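Local structure of ABC transporter substrate-binding protein-branched chain amino acid transport (Streptococcus pneumoniae, 4GNR) at residues A[25-30]-A[103-108]; A[34-39]-A[272-277]; A[80-83]-A[87-90]; A[265-270]-A[282-287]; A[290-295]-A[321-326]. The protein binds isoleucine in the cleft between its two lobes and probably delivers branched-chain amino acids to an ABC transporter for uptake. All coordinates share one frame; numbering follows the deposited sequence.

Interaction 1 of 5, residues A[25-30]-A[103-108]; sequences TAEQKG and ISPSAT. With ILE (isoleucine), chain B.
Glu-27 reaches from helix 21-40 to the loop after strand 102-104, where its two carboxylate oxygens find different partners in Pro-105 and Ser-106. Beyond CG the glutamate chain is extended (chi2 -167°), which carries the carboxylate across the gap. The chain runs obliquely to the proline, with OE1 over the CG-CD side of the ring, 3.3 Å from Pro-105 CG; the ring offers a rigid surface of weakly polarised CH groups beside its N. Ser-106 OG, set between its own backbone N and carbonyl carbon, lies 2.6 Å from Glu-27 OE2 and also within bonding reach of Ala-83 O. Its single proton can serve one of them fully, so which bond it makes is left open.

The loop is one wall of the isoleucine pocket in the cleft of this periplasmic-binding-protein fold. Ser-104 OG shapes it through an ST turn and ST motif, accepting from Ser-106 N at 3.3 Å and from Ala-107 N at 3.0 Å. The serine is short enough to turn back on its own backbone. The ligand's ammonium nitrogen then donates to Ser-106 O at 3.0 Å and to Thr-108 OG1 at 2.8 Å. Thr-108 places OG1 as Ser-106 does (chi1 55°), facing that nitrogen, while its own N donates to ligand OXT at 2.9 Å with a nearly straight angle of 166°.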
# COMPACT_ATOMS: atom_id res chain seq x y z
N THR A 25 -6.05 8.41 -2.90
CA THR A 25 -5.84 9.51 -3.84
C THR A 25 -4.58 9.26 -4.70
O THR A 25 -4.56 9.50 -5.91
CB THR A 25 -5.74 10.85 -3.10
OG1 THR A 25 -6.99 11.09 -2.44
CG2 THR A 25 -5.41 12.00 -4.05
N ALA A 26 -3.52 8.74 -4.05
CA ALA A 26 -2.30 8.39 -4.80
C ALA A 26 -2.65 7.34 -5.87
O ALA A 26 -2.18 7.40 -7.01
CB ALA A 26 -1.24 7.85 -3.87
N GLU A 27 -3.45 6.35 -5.48
CA GLU A 27 -3.83 5.27 -6.41
C GLU A 27 -4.71 5.80 -7.53
O GLU A 27 -4.54 5.41 -8.69
CB GLU A 27 -4.43 4.09 -5.66
CG GLU A 27 -3.38 3.49 -4.74
CD GLU A 27 -3.70 2.16 -4.14
OE1 GLU A 27 -4.63 1.43 -4.50
OE2 GLU A 27 -2.84 1.80 -3.23
N GLN A 28 -5.65 6.68 -7.20
CA GLN A 28 -6.49 7.31 -8.21
C GLN A 28 -5.59 8.00 -9.26
O GLN A 28 -5.80 7.87 -10.47
CB GLN A 28 -7.42 8.33 -7.52
CG GLN A 28 -8.28 9.14 -8.46
CD GLN A 28 -8.96 10.29 -7.70
OE1 GLN A 28 -8.37 10.90 -6.81
NE2 GLN A 28 -10.18 10.59 -8.08
N LYS A 29 -4.62 8.77 -8.78
CA LYS A 29 -3.72 9.51 -9.70
C LYS A 29 -2.88 8.56 -10.55
O LYS A 29 -2.72 8.78 -11.76
CB LYS A 29 -2.84 10.49 -8.93
CG LYS A 29 -3.63 11.71 -8.42
CD LYS A 29 -2.78 12.66 -7.59
CE LYS A 29 -3.60 13.78 -6.95
NZ LYS A 29 -2.83 14.54 -5.94
N GLY A 30 -2.30 7.53 -9.93
CA GLY A 30 -1.48 6.61 -10.71
C GLY A 30 -2.32 5.81 -11.73
O GLY A 30 -1.91 5.62 -12.88
N ILE A 103 -8.83 -5.99 -8.53
CA ILE A 103 -7.42 -5.99 -8.19
C ILE A 103 -7.15 -4.87 -7.20
O ILE A 103 -7.42 -3.69 -7.49
CB ILE A 103 -6.48 -5.91 -9.43
CG1 ILE A 103 -5.01 -5.94 -9.00
CG2 ILE A 103 -6.77 -4.71 -10.33
CD1 ILE A 103 -4.05 -6.26 -10.14
N SER A 104 -6.66 -5.23 -6.02
CA SER A 104 -6.16 -4.23 -5.07
C SER A 104 -4.66 -4.08 -5.32
O SER A 104 -3.91 -5.06 -5.21
CB SER A 104 -6.34 -4.61 -3.61
OG SER A 104 -5.63 -3.67 -2.81
N PRO A 105 -4.20 -2.87 -5.65
CA PRO A 105 -2.76 -2.72 -5.85
C PRO A 105 -1.92 -2.96 -4.59
O PRO A 105 -0.75 -3.31 -4.71
CB PRO A 105 -2.64 -1.22 -6.25
CG PRO A 105 -3.99 -0.87 -6.84
CD PRO A 105 -4.95 -1.65 -5.96
N SER A 106 -2.55 -2.80 -3.42
CA SER A 106 -1.78 -2.57 -2.19
C SER A 106 -2.28 -3.20 -0.91
O SER A 106 -1.66 -2.97 0.13
CB SER A 106 -1.71 -1.03 -1.99
OG SER A 106 -3.03 -0.47 -2.07
N ALA A 107 -3.35 -4.00 -0.95
CA ALA A 107 -3.88 -4.62 0.29
C ALA A 107 -2.94 -5.78 0.67
O ALA A 107 -2.87 -6.78 -0.03
CB ALA A 107 -5.29 -5.09 0.08
N THR A 108 -2.28 -5.65 1.82
CA THR A 108 -1.25 -6.58 2.27
C THR A 108 -1.70 -7.65 3.24
O THR A 108 -0.89 -8.50 3.65
CB THR A 108 -0.08 -5.77 2.90
OG1 THR A 108 -0.62 -4.93 3.94
CG2 THR A 108 0.64 -4.89 1.87
N ILE B . -0.97 -2.28 2.96
CA ILE B . -1.97 -1.46 3.69
C ILE B . -3.29 -2.23 3.77
O ILE B . -4.24 -1.71 4.38
CB ILE B . -2.05 0.02 3.19
CG1 ILE B . -2.12 0.08 1.68
CG2 ILE B . -0.82 0.97 3.67
CD1 ILE B . -2.28 1.50 1.18
OXT ILE B . -3.32 -3.37 3.26

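Interaction 2 of 5, residues A[34-39]-A[272-277]; sequences AVDEIN and RAKYNE
A salt bridge at the protein surface ties helix 21-40 to the last turn of helix 262-275, with Asp-36 supplying the carboxylate and Lys-274 the ammonium group. Lys-274 NZ lies 2.9 Å from Asp-36 OD2. It comes to that oxygen on its anti side, 29° out of the carboxylate plane, and the two side chains meet at about a right angle. The other carboxylate oxygen, OD1, accepts from Gln-32 NE2 one helical turn earlier, which helps fix the rotation of the aspartate. Both helices belong to the lobe built round the parallel sheet of strands 48-55, 7-14, 78-80, 102-104 and 119-121, so the bridge joins elements far apart in sequence within one half of the binding-protein fold. Lysine suits the span because its long aliphatic part can pack while only its end is charged: the chain bends at chi2 (82°), and Lys-274 CG lies 3.8 Å above the plane of the Tyr-275 ring, over its centre. Tyr-275 in turn sends its hydroxyl to Lys-29 O on helix 21-40. The short aspartate keeps its charge close to its own helix, leaving the lysine to cover most of the 10.3 Å between the two CA atoms, Asp-36 CA and Lys-274 CA.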
# COMPACT_ATOMS: atom_id res chain seq x y z
N ALA A 34 -2.23 5.94 -16.01
CA ALA A 34 -2.14 4.77 -16.88
C ALA A 34 -3.29 4.76 -17.90
O ALA A 34 -3.06 4.51 -19.08
CB ALA A 34 -2.12 3.50 -16.05
N VAL A 35 -4.53 4.98 -17.42
CA VAL A 35 -5.67 4.99 -18.34
C VAL A 35 -5.47 6.04 -19.44
O VAL A 35 -5.70 5.79 -20.62
CB VAL A 35 -6.99 5.23 -17.60
CG1 VAL A 35 -8.09 5.51 -18.59
CG2 VAL A 35 -7.31 4.03 -16.72
N ASP A 36 -5.09 7.24 -19.04
CA ASP A 36 -4.90 8.33 -20.01
C ASP A 36 -3.90 7.95 -21.08
O ASP A 36 -4.10 8.22 -22.28
CB ASP A 36 -4.51 9.62 -19.30
CG ASP A 36 -5.65 10.22 -18.46
OD1 ASP A 36 -6.83 9.82 -18.59
OD2 ASP A 36 -5.32 11.16 -17.73
N GLU A 37 -2.79 7.38 -20.66
CA GLU A 37 -1.74 6.98 -21.61
C GLU A 37 -2.20 5.88 -22.54
O GLU A 37 -1.97 5.93 -23.75
CB GLU A 37 -0.49 6.57 -20.86
CG GLU A 37 0.18 7.73 -20.15
CD GLU A 37 1.40 7.31 -19.34
OE1 GLU A 37 1.53 6.09 -19.10
OE2 GLU A 37 2.17 8.19 -18.89
N ILE A 38 -2.85 4.86 -21.98
CA ILE A 38 -3.35 3.75 -22.80
C ILE A 38 -4.36 4.29 -23.82
O ILE A 38 -4.32 3.93 -25.01
CB ILE A 38 -3.97 2.67 -21.90
CG1 ILE A 38 -2.86 1.99 -21.09
CG2 ILE A 38 -4.73 1.64 -22.76
CD1 ILE A 38 -3.41 1.20 -19.88
N ASN A 39 -5.25 5.17 -23.37
CA ASN A 39 -6.25 5.76 -24.27
C ASN A 39 -5.62 6.57 -25.39
O ASN A 39 -6.03 6.48 -26.55
CB ASN A 39 -7.28 6.58 -23.50
CG ASN A 39 -8.35 5.70 -22.89
OD1 ASN A 39 -8.55 4.56 -23.31
ND2 ASN A 39 -9.10 6.25 -21.94
N ARG A 272 5.41 13.27 -12.64
CA ARG A 272 5.80 14.64 -12.38
C ARG A 272 5.24 15.59 -13.47
O ARG A 272 4.77 16.69 -13.14
CB ARG A 272 7.32 14.76 -12.32
CG ARG A 272 7.96 14.19 -11.08
CD ARG A 272 9.48 14.16 -11.18
NE ARG A 272 10.10 13.88 -9.89
CZ ARG A 272 11.40 13.70 -9.68
NH1 ARG A 272 12.23 13.65 -10.71
NH2 ARG A 272 11.85 13.49 -8.46
N ALA A 273 5.32 15.19 -14.73
CA ALA A 273 4.82 16.07 -15.80
C ALA A 273 3.31 16.25 -15.71
O ALA A 273 2.77 17.36 -15.91
CB ALA A 273 5.22 15.54 -17.17
N LYS A 274 2.60 15.17 -15.41
CA LYS A 274 1.16 15.24 -15.37
C LYS A 274 0.61 16.00 -14.17
O LYS A 274 -0.31 16.80 -14.31
CB LYS A 274 0.56 13.82 -15.27
CG LYS A 274 -0.93 13.66 -15.41
CD LYS A 274 -1.33 13.64 -16.87
CE LYS A 274 -2.76 13.12 -17.05
NZ LYS A 274 -3.14 12.87 -18.48
N TYR A 275 1.18 15.72 -12.99
CA TYR A 275 0.68 16.21 -11.71
C TYR A 275 1.48 17.27 -10.98
O TYR A 275 0.99 17.88 -10.03
CB TYR A 275 0.44 15.04 -10.72
CG TYR A 275 -0.54 14.02 -11.23
CD1 TYR A 275 -1.88 14.34 -11.36
CD2 TYR A 275 -0.14 12.72 -11.52
CE1 TYR A 275 -2.79 13.43 -11.82
CE2 TYR A 275 -1.04 11.80 -12.00
CZ TYR A 275 -2.37 12.15 -12.15
OH TYR A 275 -3.31 11.26 -12.61
N ASN A 276 2.73 17.45 -11.40
CA ASN A 276 3.64 18.41 -10.76
C ASN A 276 3.76 18.08 -9.27
O ASN A 276 3.83 18.95 -8.40
CB ASN A 276 3.17 19.85 -10.90
CG ASN A 276 4.26 20.84 -10.52
OD1 ASN A 276 5.47 20.53 -10.57
ND2 ASN A 276 3.85 22.05 -10.16
N GLU A 277 3.77 16.77 -9.00
CA GLU A 277 3.86 16.19 -7.66
C GLU A 277 4.70 14.90 -7.72
O GLU A 277 4.86 14.31 -8.77
CB GLU A 277 2.45 15.77 -7.12
CG GLU A 277 1.50 16.95 -6.91
CD GLU A 277 0.09 16.55 -6.45
OE1 GLU A 277 -0.27 15.35 -6.44
OE2 GLU A 277 -0.69 17.47 -6.13

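Interaction 3 of 5, residues A[80-83]-A[87-90]; sequences VGPA and ATAA
The pyrrolidine ring of Pro-82 lies against the first turns of helix 85-97, with Thr-88 OG1 over one face and the Ala-87 methyl at the CB-CG edge. Thr-88 OG1 is 3.7 Å from Pro-82 CB and 3.8 Å from Pro-82 CD, a van der Waals approach. The methyl contact is just as close: Ala-87 CB stands 3.6 Å from Pro-82 CB, and a side chain this small lets the helix come right up to the proline. The peptide bond before Pro-82 is cis, a form that proline adopts more readily than other residues, and it turns the chain sharply after Gly-81, whose backbone angles (phi 93°, psi 166°) call for glycine.

Pro-82 O comes within 3.3 Å of Thr-88 OG1 at an angle too poor for a hydrogen bond; each has a partner elsewhere. The carbonyl accepts from Ser-104 OG, and the threonine hydroxyl, held beside its own backbone N (chi1 -64°), bonds back to Thr-84 O, just before the helix begins. The contact thus packs a tight beta-to-alpha connection, from strand 78-80 into helix 85-97, with strands 7-14 and 102-104 flanking it and Ala-83 lining the isoleucine pocket.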
# COMPACT_ATOMS: atom_id res chain seq x y z
N VAL A 80 -10.50 -1.68 -10.02
CA VAL A 80 -9.17 -1.39 -9.44
C VAL A 80 -9.43 -0.68 -8.10
O VAL A 80 -10.16 0.31 -8.06
CB VAL A 80 -8.29 -0.56 -10.36
CG1 VAL A 80 -6.90 -0.40 -9.76
CG2 VAL A 80 -8.21 -1.18 -11.74
N GLY A 81 -8.78 -1.16 -7.04
CA GLY A 81 -9.02 -0.70 -5.69
C GLY A 81 -10.07 -1.59 -5.03
O GLY A 81 -10.80 -2.30 -5.72
N PRO A 82 -10.22 -1.50 -3.70
CA PRO A 82 -9.59 -0.54 -2.80
C PRO A 82 -8.09 -0.67 -2.56
O PRO A 82 -7.45 -1.66 -2.93
CB PRO A 82 -10.33 -0.75 -1.46
CG PRO A 82 -11.67 -1.33 -1.88
CD PRO A 82 -11.31 -2.23 -3.02
N ALA A 83 -7.56 0.36 -1.92
CA ALA A 83 -6.15 0.39 -1.55
C ALA A 83 -5.82 -0.40 -0.28
O ALA A 83 -4.73 -0.95 -0.14
CB ALA A 83 -5.70 1.85 -1.33
N ALA A 87 -11.15 -2.51 3.57
CA ALA A 87 -12.03 -2.14 2.46
C ALA A 87 -12.02 -3.23 1.37
O ALA A 87 -13.08 -3.56 0.83
CB ALA A 87 -11.64 -0.81 1.92
N THR A 88 -10.85 -3.77 1.06
CA THR A 88 -10.76 -4.82 0.03
C THR A 88 -11.54 -6.07 0.45
O THR A 88 -12.28 -6.66 -0.32
CB THR A 88 -9.29 -5.13 -0.29
OG1 THR A 88 -8.66 -3.98 -0.86
CG2 THR A 88 -9.17 -6.26 -1.31
N ALA A 89 -11.35 -6.48 1.71
CA ALA A 89 -12.05 -7.64 2.26
C ALA A 89 -13.58 -7.44 2.19
O ALA A 89 -14.32 -8.40 2.02
CB ALA A 89 -11.63 -7.91 3.70
N ALA A 90 -14.03 -6.20 2.39
CA ALA A 90 -15.46 -5.88 2.34
C ALA A 90 -16.01 -5.78 0.92
O ALA A 90 -17.23 -5.81 0.76
CB ALA A 90 -15.71 -4.56 3.10

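Interaction 4 of 5, residues A[265-270]-A[282-287]; sequences KAFLDA and FAALAY. With ILE (isoleucine), chain B.
Phe-267 spans the gap from helix 262-275 to Ala-283, Ala-284 and Tyr-287 of helix 281-297. Its CB heads toward that helix, and with CG anti to the backbone N (chi1 170°) the ring is directed away from that N, out toward helix 281-297. CD1 comes first, 3.6 Å above the plane of the Tyr-287 ring and over its centre. CE1, next along the same side, is 3.7 Å from Tyr-287 CG. On the other side CE2 packs against the methyl group of Ala-284, 3.8 Å from its CB. At the tip, CZ rests on the backbone, 3.7 Å from Ala-284 CA, and has Ala-283 CB nearby.

The aromatic pair is edge-to-face, the edge of Phe-267 directed at the face of Tyr-287, with centroids 4.9 Å apart and planes at 59°. Alanines suit the receiving helix because their small side chains admit the ring tip to the main chain. The Tyr-287 hydroxyl hydrogen-bonds Glu-37 OE1 on helix 21-40. The short helix segments run at 111° to each other. At the start of the same helix, Phe-282 lays a ring face against ligand CD1, 3.6 Å from Phe-282 CE1, an aromatic wall well suited to the aliphatic side chain in a branched-chain amino acid pocket.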
# COMPACT_ATOMS: atom_id res chain seq x y z
N LYS A 265 11.82 4.93 -14.04
CA LYS A 265 12.25 6.27 -14.42
C LYS A 265 11.20 6.96 -15.30
O LYS A 265 10.88 8.15 -15.11
CB LYS A 265 13.61 6.23 -15.12
CG LYS A 265 14.81 5.80 -14.25
CD LYS A 265 16.10 5.81 -15.06
CE LYS A 265 17.32 5.35 -14.30
NZ LYS A 265 18.56 5.44 -15.13
N ALA A 266 10.67 6.23 -16.26
CA ALA A 266 9.67 6.78 -17.16
C ALA A 266 8.42 7.19 -16.39
O ALA A 266 7.81 8.21 -16.69
CB ALA A 266 9.30 5.81 -18.27
N PHE A 267 8.01 6.38 -15.42
CA PHE A 267 6.84 6.68 -14.61
C PHE A 267 7.06 7.90 -13.73
O PHE A 267 6.19 8.77 -13.65
CB PHE A 267 6.48 5.46 -13.76
CG PHE A 267 5.44 5.74 -12.71
CD1 PHE A 267 4.09 5.84 -13.03
CD2 PHE A 267 5.83 5.93 -11.40
CE1 PHE A 267 3.17 6.15 -12.05
CE2 PHE A 267 4.91 6.21 -10.42
CZ PHE A 267 3.58 6.32 -10.75
N LEU A 268 8.22 8.00 -13.10
CA LEU A 268 8.53 9.16 -12.26
C LEU A 268 8.40 10.43 -13.11
O LEU A 268 7.78 11.43 -12.71
CB LEU A 268 9.93 9.01 -11.67
CG LEU A 268 10.42 10.16 -10.78
CD1 LEU A 268 9.51 10.35 -9.60
CD2 LEU A 268 11.86 9.90 -10.32
N ASP A 269 9.03 10.41 -14.29
CA ASP A 269 8.97 11.57 -15.19
C ASP A 269 7.53 11.89 -15.62
O ASP A 269 7.09 13.06 -15.54
CB ASP A 269 9.82 11.34 -16.46
CG ASP A 269 11.33 11.30 -16.19
OD1 ASP A 269 11.77 11.64 -15.07
OD2 ASP A 269 12.06 10.90 -17.12
N ALA A 270 6.78 10.86 -16.00
CA ALA A 270 5.42 11.06 -16.50
C ALA A 270 4.49 11.59 -15.40
O ALA A 270 3.65 12.45 -15.66
CB ALA A 270 4.85 9.79 -17.10
N PHE A 282 2.21 3.80 -3.76
CA PHE A 282 0.84 3.41 -4.05
C PHE A 282 0.41 3.87 -5.44
O PHE A 282 -0.32 3.17 -6.12
CB PHE A 282 -0.08 3.84 -2.92
CG PHE A 282 0.37 3.24 -1.61
CD1 PHE A 282 0.50 1.87 -1.48
CD2 PHE A 282 0.70 4.02 -0.53
CE1 PHE A 282 0.99 1.29 -0.31
CE2 PHE A 282 1.16 3.45 0.67
CZ PHE A 282 1.31 2.08 0.77
N ALA A 283 0.84 5.08 -5.85
CA ALA A 283 0.58 5.51 -7.23
C ALA A 283 1.25 4.54 -8.22
O ALA A 283 0.65 4.19 -9.25
CB ALA A 283 1.09 6.92 -7.47
N ALA A 284 2.49 4.13 -7.92
CA ALA A 284 3.22 3.22 -8.79
C ALA A 284 2.51 1.85 -8.89
O ALA A 284 2.34 1.31 -9.98
CB ALA A 284 4.65 3.06 -8.27
N LEU A 285 2.11 1.30 -7.75
CA LEU A 285 1.40 0.01 -7.75
C LEU A 285 0.09 0.11 -8.53
O LEU A 285 -0.26 -0.81 -9.27
CB LEU A 285 1.12 -0.48 -6.33
CG LEU A 285 2.34 -1.04 -5.58
CD1 LEU A 285 2.05 -1.12 -4.09
CD2 LEU A 285 2.75 -2.42 -6.11
N ALA A 286 -0.65 1.21 -8.37
CA ALA A 286 -1.95 1.37 -9.05
C ALA A 286 -1.77 1.50 -10.57
O ALA A 286 -2.58 0.99 -11.34
CB ALA A 286 -2.70 2.54 -8.48
N TYR A 287 -0.72 2.21 -10.98
CA TYR A 287 -0.38 2.36 -12.40
C TYR A 287 -0.16 0.95 -13.00
O TYR A 287 -0.70 0.61 -14.06
CB TYR A 287 0.84 3.25 -12.52
CG TYR A 287 1.33 3.54 -13.91
CD1 TYR A 287 2.25 2.72 -14.53
CD2 TYR A 287 0.91 4.69 -14.59
CE1 TYR A 287 2.75 3.02 -15.79
CE2 TYR A 287 1.42 5.01 -15.85
CZ TYR A 287 2.34 4.17 -16.44
OH TYR A 287 2.90 4.45 -17.66
N ILE B . -0.97 -2.28 2.96
CA ILE B . -1.97 -1.46 3.69
C ILE B . -3.29 -2.23 3.77
O ILE B . -4.24 -1.71 4.38
CB ILE B . -2.05 0.02 3.19
CG1 ILE B . -2.12 0.08 1.68
CG2 ILE B . -0.82 0.97 3.67
CD1 ILE B . -2.28 1.50 1.18
OXT ILE B . -3.32 -3.37 3.26

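Interaction 5 of 5, residues A[290-295]-A[321-326]; sequences VHLVAN and GQTSFD
Apolar contacts between Leu-292 and the pair Thr-323 and Phe-325 carry this meeting of helix 281-297 with strand 321-323 and the residues that follow. Both leucine methyls point at the threonine: Leu-292 CD1 is 3.9 Å from Thr-323 CG2, and Leu-292 CD2 is 4.0 Å from that same methyl carbon. The threonine presents CG2 because, with OG1 beside the backbone N (chi1 -70°), CG2 is left anti to that N. A looser contact brings Leu-292 CD1 to 4.4 Å from Phe-325 CZ, oblique to the ring. Leucine suits the place since its forked end lays two methyls on the threonine, and one of them also approaches Phe-325.

A methyl also rests on a ring: Thr-323 CG2 lies 3.8 Å above the Phe-325 ring plane, over the face near its rim, so one methyl serves both the leucine and the phenylalanine. The aromatic partner of Phe-325 is Phe-120 of strand 119-121, met edge-to-face.

Polar bonds go to the partner strand and to Lys-333, not to the helix. Backbone bonding pairs Thr-323 with Phe-316 in the two-stranded antiparallel sheet 316-318 and 321-323, and Thr-323 OG1 has a weak bond to Lys-333 NZ. Beta-branched threonine fits such a strand while turning a methyl inward. With no hydrogen bond across the contact, what joins helix to strand is burial and shape, and such nondirectional packing should tolerate small shifts between them.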
# COMPACT_ATOMS: atom_id res chain seq x y z
N VAL A 290 -3.50 -1.07 -13.36
CA VAL A 290 -4.26 -0.73 -14.57
C VAL A 290 -3.67 -1.43 -15.80
O VAL A 290 -4.40 -1.98 -16.61
CB VAL A 290 -4.37 0.78 -14.78
CG1 VAL A 290 -4.89 1.10 -16.18
CG2 VAL A 290 -5.24 1.39 -13.71
N HIS A 291 -2.34 -1.39 -15.95
CA HIS A 291 -1.72 -2.08 -17.09
C HIS A 291 -1.98 -3.58 -17.05
O HIS A 291 -2.18 -4.20 -18.11
CB HIS A 291 -0.22 -1.78 -17.17
CG HIS A 291 0.06 -0.49 -17.84
ND1 HIS A 291 0.05 -0.41 -19.21
CD2 HIS A 291 0.31 0.75 -17.38
CE1 HIS A 291 0.31 0.83 -19.58
NE2 HIS A 291 0.47 1.55 -18.49
N LEU A 292 -1.95 -4.19 -15.88
CA LEU A 292 -2.24 -5.62 -15.76
C LEU A 292 -3.66 -5.92 -16.28
O LEU A 292 -3.88 -6.89 -17.02
CB LEU A 292 -2.11 -6.07 -14.30
CG LEU A 292 -0.66 -6.25 -13.82
CD1 LEU A 292 -0.55 -6.21 -12.32
CD2 LEU A 292 -0.08 -7.56 -14.38
N VAL A 293 -4.62 -5.11 -15.87
CA VAL A 293 -6.02 -5.27 -16.30
C VAL A 293 -6.15 -5.01 -17.80
O VAL A 293 -6.82 -5.78 -18.51
CB VAL A 293 -6.95 -4.37 -15.49
CG1 VAL A 293 -8.35 -4.32 -16.10
CG2 VAL A 293 -7.00 -4.82 -14.02
N ALA A 294 -5.55 -3.92 -18.30
CA ALA A 294 -5.65 -3.58 -19.72
C ALA A 294 -5.06 -4.69 -20.58
O ALA A 294 -5.64 -5.06 -21.61
CB ALA A 294 -4.98 -2.25 -19.97
N ASN A 295 -3.92 -5.24 -20.18
CA ASN A 295 -3.33 -6.32 -20.93
C ASN A 295 -4.26 -7.54 -20.92
O ASN A 295 -4.43 -8.21 -21.94
CB ASN A 295 -1.95 -6.68 -20.37
CG ASN A 295 -0.90 -5.65 -20.68
OD1 ASN A 295 -1.09 -4.73 -21.48
ND2 ASN A 295 0.22 -5.78 -20.02
N GLY A 321 8.62 -3.29 -10.95
CA GLY A 321 9.27 -4.54 -11.27
C GLY A 321 8.30 -5.54 -11.84
O GLY A 321 7.29 -5.20 -12.47
N GLN A 322 8.58 -6.81 -11.59
CA GLN A 322 7.76 -7.83 -12.16
C GLN A 322 6.47 -8.07 -11.34
O GLN A 322 6.41 -7.82 -10.13
CB GLN A 322 8.53 -9.18 -12.18
CG GLN A 322 7.91 -10.27 -13.04
CD GLN A 322 8.66 -11.60 -12.96
OE1 GLN A 322 8.96 -12.10 -11.87
NE2 GLN A 322 8.87 -12.23 -14.11
N THR A 323 5.45 -8.51 -12.08
CA THR A 323 4.24 -9.10 -11.47
C THR A 323 4.13 -10.50 -12.09
O THR A 323 4.10 -10.63 -13.32
CB THR A 323 2.95 -8.33 -11.69
OG1 THR A 323 3.00 -7.12 -10.94
CG2 THR A 323 1.75 -9.11 -11.20
N SER A 324 4.07 -11.52 -11.24
CA SER A 324 3.98 -12.92 -11.66
C SER A 324 3.01 -13.59 -10.70
O SER A 324 3.36 -13.91 -9.56
CB SER A 324 5.37 -13.58 -11.58
OG SER A 324 5.34 -14.92 -12.02
N PHE A 325 1.76 -13.78 -11.14
CA PHE A 325 0.76 -14.34 -10.27
C PHE A 325 0.91 -15.84 -10.07
O PHE A 325 1.15 -16.59 -11.01
CB PHE A 325 -0.69 -14.03 -10.71
CG PHE A 325 -1.09 -12.56 -10.55
CD1 PHE A 325 -1.10 -11.99 -9.29
CD2 PHE A 325 -1.48 -11.78 -11.61
CE1 PHE A 325 -1.45 -10.66 -9.11
CE2 PHE A 325 -1.84 -10.45 -11.43
CZ PHE A 325 -1.81 -9.90 -10.18
N ASP A 326 0.78 -16.27 -8.83
CA ASP A 326 0.81 -17.68 -8.45
C ASP A 326 -0.65 -18.17 -8.46
O ASP A 326 -1.58 -17.44 -8.82
CB ASP A 326 1.53 -17.91 -7.10
CG ASP A 326 0.82 -17.29 -5.90
OD1 ASP A 326 -0.38 -16.97 -5.99
OD2 ASP A 326 1.49 -17.20 -4.83

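Overall arrangement
All five contacts lie in one lobe and share a few elements. Helix 21-40 serves interactions 1 and 2, which also meet through a salt bridge of 2.7 Å between Lys-29 NZ and Glu-277 OE1. Helix 262-275 links interactions 2 and 4, joined by a probable hydrogen bond of 2.6 Å between Glu-37 OE1 and Tyr-287 OH; helix 281-297 carries both 4 and 5. Interactions 1 and 3, centres about 9 Å apart, line the isoleucine pocket and share a probable hydrogen bond of 2.7 Å between Ser-104 OG and Pro-82 O; interaction 4 reaches the ligand through Phe-282. Interaction 5 meets interaction 1 where Val-293 CG2 lies 3.7 Å from Ile-103 CG2, while interaction 2 remains at the surface.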